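Local atomic coordinates of Medium/long-chain acyl-CoA thioesterase YigI (Shewanella oneidensis, PDB entry 3E8P), a protein that probably hydrolyses medium- and long-chain fatty acyl-CoA thioesters to the free fatty acid and coenzyme A, as a hot-dog-fold thioesterase. Residues 17-22 and 88-93; 71-76 and 115-120; 49-54 and 78-83. All coordinates share one frame; numbering follows the deposited sequence.

Interaction 1 of 3, residues 17-22 and 88-93; sequences AEVLKR and GLVASR
Val-19 and Val-90 reach toward each other tip to tip between two helices. Their CG2 methyls meet, with Val-19 CG2 4.2 Å from Val-90 CG2. The same Val-90 methyl also faces Leu-20, whose CD2 stands 4.4 Å from Val-90 CG2. Val-90 CG2 is thus the one atom that meets both consecutive residues of 17-22. Its chi1 of 171° turns CG1 anti to the backbone N and leaves CG2 beside that N, pointing toward 17-22. Leu-20 joins in only through the end of its chain. The closest CA atoms, of Leu-20 and Val-90, are 8.3 Å apart, so the side chains alone bridge the two segments.

The touching methyls are buried, and no hydrogen bond joins the two segments. The buried area is small, about 106 Å² in all. The outer side is different. Glu-18, Lys-21 and Arg-22 are exposed and take no part in this contact. On the other segment Ala-91 and Ser-92 are exposed. Here the turn is held from within. Leu-89 O accepts from Ser-92 OG at 2.6 Å and also from Ser-92 N.

Gln-16 gives this place a polar tie, as its NE2 hydrogen-bonds to Val-90 O. Leu-101 of helix 98-107 touches both Val-19 and Val-90, and Ile-46 lies against Leu-20. The contact therefore joins the N-terminal helix 14-29 to the C-terminal end of the long helix 70-90, with helix 98-107 packed against both.

Interaction 2 of 3, residues 71-76 and 115-120; sequences GVTATV and VDYLRP
Tyr-117 has CG anti to its own carbonyl carbon and beside the backbone N (chi1 -64°), and this swings the phenol across to Thr-73 and Ala-74. A chi1 of 177° in Val-115 sends its CG2 to the same helix face. Ala-74 CB receives both groups. It lies 3.9 Å from Tyr-117 OH and 4.3 Å from Val-115 CG2. Thr-73 meets the ring obliquely, its CB 4.2 Å from Tyr-117 CE2. The other branch of Val-115 lies over one face of the ring: Val-115 CG1 sits 3.6 Å above the plane of the Tyr-117 ring, offset toward the rim. Val-115 thus touches both the helix and the ring.

The phenol hydroxyl is not left to methyl packing. It hydrogen-bonds to Gly-70 O, at the start of the helix, which ties the ring to the helix end. Within 71-76, Thr-75 OG1 donates to Gly-71 O at 2.8 Å. Thr-75 N reaches that oxygen from the opposite face of the carbonyl plane. Two bonds so grip one buried carbonyl, and the Thr-75 hydroxyl is satisfied inside its own helix.

Val-115 and Asp-116 pair with a strand of the second subunit in an antiparallel ladder, and Tyr-117 O accepts a bond from Arg-134 of the third subunit. The axis of 71-76 passes 9.7 Å from that of strand 115-117. Helix 70-90 lying on an antiparallel sheet is the sausage-in-bun layout of the hot-dog fold. The sheet running on into a second subunit is consistent with the hot-dog dimer, in which the sheets of two subunits join.

Interaction 3 of 3, residues 49-54 and 78-83; sequences VEVAIN and DVVGGL
Val-49 is a branched knob that fits over the hollow between Val-80 and Leu-83, which are three residues apart on the helix. Its CG1, set between the backbone N and the carbonyl carbon by a chi1 of 63°, enters this hollow. Val-49 CG1 lies 4.0 Å from Val-80 CG1 on one wall and 4.1 Å from Leu-83 CB on the other. The floor is main chain, with Val-49 CG1 3.6 Å from Val-80 O. That oxygen also accepts a hydrogen bond from Thr-84 OG1. The second branch lies against the end of Leu-83, where Val-49 CG2 is 4.0 Å from Leu-83 CD1. These two side chains cross at about a right angle.

Strand 49-54 is part of the sheet that forms the bun, and helix 70-90 is the sausage, of the hot-dog fold. The two segments run nearly antiparallel, at 159°, with their axes 8.5 Å apart.

Two residues along the strand the roles are reversed. Here the helix supplies the bump: Val-80 CG2 presses on the shoulder of Val-51, 3.6 Å from Val-51 CG2 and 3.7 Å from Val-51 CB. Val-80 therefore splits its two methyls between two strand residues, CG1 for Val-49 and CG2 for Val-51. Glu-50, between them, points away from the helix and bridges to Arg-43 on the adjacent strand. Val-23 and Phe-27 of helix 14-29 pack against Leu-83.

How the interactions relate
All three contacts use helix 70-90, at different points along its length. Interaction 3 is the central one, about 3 Å from the centre of the chain to its own centre. It is made by aliphatic side chains, with no hydrogen bond across it. Interactions 1 and 2 lie on opposite sides of the chain's centre. Interaction 1 joins helix to helix through a few buried methyls, but it lies near the edge, its centre about 15 Å from that of the chain, with exposed residues in both segments. Interaction 2 joins helix to sheet, mixes methyls with a phenol, and has polar ties and subunit interfaces around it. Interactions 2 and 3 touch directly, for example Val-72 CG1 to Ile-53 CD1 at 3.9 Å.

Interaction 1 of 3, residues 17-22 and 88-93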
# COMPACT_ATOMS: atom_id res chain seq x y z
N ALA A 17 -23.35 11.33 20.01
CA ALA A 17 -24.17 10.13 19.91
C ALA A 17 -25.31 10.30 18.92
O ALA A 17 -25.78 9.33 18.33
CB ALA A 17 -24.72 9.76 21.28
N GLU A 18 -25.75 11.54 18.73
CA GLU A 18 -26.85 11.81 17.82
C GLU A 18 -26.39 11.68 16.36
O GLU A 18 -27.04 11.01 15.56
CB GLU A 18 -27.43 13.20 18.07
CG GLU A 18 -28.94 13.22 18.26
CD GLU A 18 -29.70 12.74 17.03
OE1 GLU A 18 -29.64 13.42 15.98
OE2 GLU A 18 -30.36 11.67 17.12
N VAL A 19 -25.26 12.31 16.03
CA VAL A 19 -24.74 12.24 14.67
C VAL A 19 -24.34 10.82 14.31
O VAL A 19 -24.53 10.38 13.18
CB VAL A 19 -23.53 13.19 14.46
CG1 VAL A 19 -23.92 14.62 14.80
CG2 VAL A 19 -22.35 12.74 15.30
N LEU A 20 -23.80 10.10 15.29
CA LEU A 20 -23.39 8.72 15.09
C LEU A 20 -24.58 7.85 14.76
O LEU A 20 -24.54 7.06 13.81
CB LEU A 20 -22.68 8.17 16.33
CG LEU A 20 -21.32 8.77 16.67
CD1 LEU A 20 -20.94 8.39 18.09
CD2 LEU A 20 -20.27 8.29 15.68
N LYS A 21 -25.66 7.99 15.53
CA LYS A 21 -26.86 7.20 15.29
C LYS A 21 -27.41 7.52 13.90
O LYS A 21 -27.91 6.64 13.20
CB LYS A 21 -27.92 7.48 16.35
CG LYS A 21 -29.13 6.56 16.27
CD LYS A 21 -30.17 6.85 17.36
CE LYS A 21 -29.68 6.47 18.75
NZ LYS A 21 -30.74 6.65 19.78
N ARG A 22 -27.32 8.79 13.52
CA ARG A 22 -27.79 9.23 12.21
C ARG A 22 -26.92 8.62 11.12
O ARG A 22 -27.42 8.09 10.13
CB ARG A 22 -27.74 10.77 12.13
CG ARG A 22 -27.99 11.35 10.75
CD ARG A 22 -29.46 11.30 10.35
NE ARG A 22 -29.64 11.41 8.90
CZ ARG A 22 -29.26 12.45 8.16
NH1 ARG A 22 -28.68 13.50 8.73
NH2 ARG A 22 -29.45 12.43 6.85
N GLY A 88 -13.54 8.62 15.12
CA GLY A 88 -12.36 9.19 15.74
C GLY A 88 -12.36 10.71 15.64
O GLY A 88 -11.78 11.41 16.48
N LEU A 89 -13.02 11.22 14.60
CA LEU A 89 -13.11 12.66 14.40
C LEU A 89 -14.15 13.22 15.36
O LEU A 89 -13.91 14.22 16.04
CB LEU A 89 -13.52 12.98 12.95
CG LEU A 89 -13.94 14.43 12.70
CD1 LEU A 89 -12.77 15.36 12.98
CD2 LEU A 89 -14.41 14.59 11.27
N VAL A 90 -15.29 12.54 15.44
CA VAL A 90 -16.37 12.95 16.33
C VAL A 90 -15.94 12.99 17.80
O VAL A 90 -16.36 13.87 18.56
CB VAL A 90 -17.58 12.00 16.21
CG1 VAL A 90 -18.60 12.32 17.30
CG2 VAL A 90 -18.22 12.13 14.85
N ALA A 91 -15.10 12.05 18.21
CA ALA A 91 -14.65 11.98 19.59
C ALA A 91 -13.47 12.89 19.91
O ALA A 91 -13.08 13.01 21.06
CB ALA A 91 -14.30 10.54 19.95
N SER A 92 -12.91 13.55 18.90
CA SER A 92 -11.76 14.42 19.12
C SER A 92 -12.09 15.82 19.65
O SER A 92 -11.19 16.55 20.06
CB SER A 92 -10.94 14.55 17.83
OG SER A 92 -11.67 15.23 16.83
N ARG A 93 -13.36 16.19 19.64
CA ARG A 93 -13.75 17.52 20.10
C ARG A 93 -15.10 17.57 20.82
O ARG A 93 -15.91 16.65 20.70
CB ARG A 93 -13.78 18.50 18.92
CG ARG A 93 -12.41 18.88 18.38
CD ARG A 93 -12.51 19.55 17.02
NE ARG A 93 -13.43 20.68 17.04
CZ ARG A 93 -13.23 21.80 17.73
NH1 ARG A 93 -12.14 21.93 18.48
NH2 ARG A 93 -14.13 22.77 17.69

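Interaction 2 of 3, residues 71-76 and 115-120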
# COMPACT_ATOMS: atom_id res chain seq x y z
N GLY A 71 -13.55 -8.77 -3.66
CA GLY A 71 -14.13 -7.44 -3.77
C GLY A 71 -15.03 -7.12 -2.59
O GLY A 71 -15.14 -5.97 -2.17
N VAL A 72 -15.68 -8.15 -2.05
CA VAL A 72 -16.56 -7.98 -0.90
C VAL A 72 -15.71 -7.67 0.31
O VAL A 72 -16.01 -6.77 1.09
CB VAL A 72 -17.37 -9.25 -0.60
CG1 VAL A 72 -18.13 -9.07 0.71
CG2 VAL A 72 -18.32 -9.57 -1.75
N THR A 73 -14.64 -8.44 0.47
CA THR A 73 -13.74 -8.24 1.60
C THR A 73 -13.21 -6.80 1.57
O THR A 73 -13.19 -6.12 2.59
CB THR A 73 -12.58 -9.24 1.54
OG1 THR A 73 -13.10 -10.57 1.68
CG2 THR A 73 -11.60 -8.97 2.65
N ALA A 74 -12.81 -6.34 0.39
CA ALA A 74 -12.30 -4.98 0.24
C ALA A 74 -13.39 -3.95 0.52
O ALA A 74 -13.12 -2.91 1.12
CB ALA A 74 -11.75 -4.78 -1.17
N THR A 75 -14.62 -4.24 0.11
CA THR A 75 -15.74 -3.33 0.34
C THR A 75 -15.99 -3.14 1.84
O THR A 75 -16.11 -2.01 2.33
CB THR A 75 -17.05 -3.85 -0.34
OG1 THR A 75 -16.88 -3.87 -1.76
CG2 THR A 75 -18.23 -2.94 -0.02
N VAL A 76 -16.04 -4.26 2.57
CA VAL A 76 -16.26 -4.21 4.01
C VAL A 76 -15.14 -3.48 4.76
O VAL A 76 -15.39 -2.65 5.62
CB VAL A 76 -16.40 -5.63 4.61
CG1 VAL A 76 -16.59 -5.55 6.13
CG2 VAL A 76 -17.56 -6.35 3.96
N VAL A 115 -5.15 -3.71 1.13
CA VAL A 115 -5.79 -4.88 1.70
C VAL A 115 -4.81 -6.03 1.63
O VAL A 115 -4.19 -6.28 0.59
CB VAL A 115 -7.05 -5.26 0.92
CG1 VAL A 115 -7.64 -6.53 1.50
CG2 VAL A 115 -8.05 -4.13 0.97
N ASP A 116 -4.65 -6.74 2.74
CA ASP A 116 -3.78 -7.90 2.79
C ASP A 116 -4.68 -9.13 2.96
O ASP A 116 -5.36 -9.27 3.99
CB ASP A 116 -2.79 -7.78 3.96
CG ASP A 116 -1.66 -6.77 3.68
OD1 ASP A 116 -0.79 -7.06 2.82
OD2 ASP A 116 -1.64 -5.70 4.31
N TYR A 117 -4.72 -9.98 1.94
CA TYR A 117 -5.53 -11.20 1.94
C TYR A 117 -4.73 -12.30 2.62
O TYR A 117 -3.78 -12.83 2.06
CB TYR A 117 -5.89 -11.59 0.51
CG TYR A 117 -6.77 -10.57 -0.19
CD1 TYR A 117 -6.22 -9.52 -0.93
CD2 TYR A 117 -8.15 -10.60 -0.05
CE1 TYR A 117 -7.04 -8.55 -1.52
CE2 TYR A 117 -8.97 -9.64 -0.62
CZ TYR A 117 -8.41 -8.62 -1.35
OH TYR A 117 -9.24 -7.66 -1.89
N LEU A 118 -5.13 -12.64 3.83
CA LEU A 118 -4.42 -13.64 4.63
C LEU A 118 -4.70 -15.09 4.27
O LEU A 118 -3.79 -15.90 4.20
CB LEU A 118 -4.72 -13.40 6.12
CG LEU A 118 -4.58 -11.93 6.54
CD1 LEU A 118 -5.14 -11.73 7.93
CD2 LEU A 118 -3.11 -11.53 6.47
N ARG A 119 -5.98 -15.41 4.06
CA ARG A 119 -6.39 -16.78 3.73
C ARG A 119 -7.80 -16.77 3.16
O ARG A 119 -8.54 -15.81 3.35
CB ARG A 119 -6.31 -17.67 4.98
CG ARG A 119 -7.08 -17.12 6.18
CD ARG A 119 -6.83 -17.99 7.40
NE ARG A 119 -5.43 -17.94 7.81
CZ ARG A 119 -4.92 -17.01 8.61
NH1 ARG A 119 -5.68 -16.05 9.10
NH2 ARG A 119 -3.62 -17.03 8.89
N PRO A 120 -8.21 -17.84 2.46
CA PRO A 120 -9.54 -17.96 1.84
C PRO A 120 -10.71 -17.50 2.69
O PRO A 120 -10.83 -17.84 3.87
CB PRO A 120 -9.63 -19.45 1.50
CG PRO A 120 -8.20 -19.80 1.21
CD PRO A 120 -7.49 -19.12 2.36

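Interaction 3 of 3, residues 49-54 and 78-83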
# COMPACT_ATOMS: atom_id res chain seq x y z
N VAL A 49 -16.57 0.86 15.26
CA VAL A 49 -17.67 0.30 14.50
C VAL A 49 -17.55 -1.20 14.31
O VAL A 49 -16.46 -1.75 14.29
CB VAL A 49 -17.76 0.94 13.10
CG1 VAL A 49 -16.49 0.62 12.32
CG2 VAL A 49 -18.99 0.41 12.36
N GLU A 50 -18.69 -1.86 14.18
CA GLU A 50 -18.72 -3.28 13.93
C GLU A 50 -19.61 -3.43 12.72
O GLU A 50 -20.78 -3.00 12.73
CB GLU A 50 -19.30 -4.04 15.12
CG GLU A 50 -19.59 -5.51 14.83
CD GLU A 50 -19.64 -6.35 16.09
OE1 GLU A 50 -20.09 -7.52 16.02
OE2 GLU A 50 -19.22 -5.85 17.16
N VAL A 51 -19.05 -4.01 11.67
CA VAL A 51 -19.78 -4.23 10.43
C VAL A 51 -19.89 -5.73 10.22
O VAL A 51 -18.93 -6.47 10.45
CB VAL A 51 -19.05 -3.59 9.23
CG1 VAL A 51 -19.74 -3.95 7.93
CG2 VAL A 51 -19.03 -2.08 9.39
N ALA A 52 -21.07 -6.17 9.80
CA ALA A 52 -21.30 -7.58 9.55
C ALA A 52 -22.03 -7.76 8.23
O ALA A 52 -22.75 -6.87 7.77
CB ALA A 52 -22.12 -8.19 10.68
N ILE A 53 -21.81 -8.92 7.62
CA ILE A 53 -22.42 -9.25 6.35
C ILE A 53 -22.53 -10.77 6.29
O ILE A 53 -21.54 -11.48 6.44
CB ILE A 53 -21.55 -8.72 5.17
CG1 ILE A 53 -22.17 -9.14 3.83
CG2 ILE A 53 -20.11 -9.25 5.29
CD1 ILE A 53 -21.47 -8.52 2.62
N ASN A 54 -23.74 -11.27 6.09
CA ASN A 54 -23.93 -12.71 6.02
C ASN A 54 -23.55 -13.20 4.65
O ASN A 54 -23.68 -12.47 3.67
CB ASN A 54 -25.38 -13.09 6.30
CG ASN A 54 -25.87 -12.55 7.62
OD1 ASN A 54 -25.27 -12.79 8.66
ND2 ASN A 54 -26.97 -11.82 7.58
N ASP A 78 -13.11 -1.20 3.68
CA ASP A 78 -13.13 0.24 3.37
C ASP A 78 -14.21 0.97 4.17
O ASP A 78 -13.97 2.06 4.71
CB ASP A 78 -13.36 0.49 1.88
CG ASP A 78 -13.17 1.96 1.50
OD1 ASP A 78 -13.73 2.40 0.47
OD2 ASP A 78 -12.45 2.68 2.22
N VAL A 79 -15.39 0.37 4.24
CA VAL A 79 -16.51 0.94 4.98
C VAL A 79 -16.20 0.98 6.48
O VAL A 79 -16.51 1.97 7.16
CB VAL A 79 -17.79 0.11 4.74
CG1 VAL A 79 -18.93 0.67 5.60
CG2 VAL A 79 -18.16 0.14 3.26
N VAL A 80 -15.60 -0.09 7.00
CA VAL A 80 -15.23 -0.12 8.41
C VAL A 80 -14.24 1.02 8.65
O VAL A 80 -14.35 1.76 9.62
CB VAL A 80 -14.51 -1.44 8.79
CG1 VAL A 80 -13.76 -1.26 10.10
CG2 VAL A 80 -15.52 -2.57 8.93
N GLY A 81 -13.28 1.17 7.73
CA GLY A 81 -12.28 2.22 7.87
C GLY A 81 -12.85 3.63 7.86
O GLY A 81 -12.41 4.48 8.62
N GLY A 82 -13.82 3.87 6.98
CA GLY A 82 -14.42 5.18 6.89
C GLY A 82 -15.18 5.55 8.16
O GLY A 82 -15.02 6.64 8.68
N LEU A 83 -16.00 4.63 8.64
CA LEU A 83 -16.77 4.85 9.86
C LEU A 83 -15.86 4.97 11.08
O LEU A 83 -16.15 5.75 12.00
CB LEU A 83 -17.79 3.71 10.04
CG LEU A 83 -18.92 3.73 9.00
CD1 LEU A 83 -19.72 2.42 9.02
CD2 LEU A 83 -19.82 4.91 9.30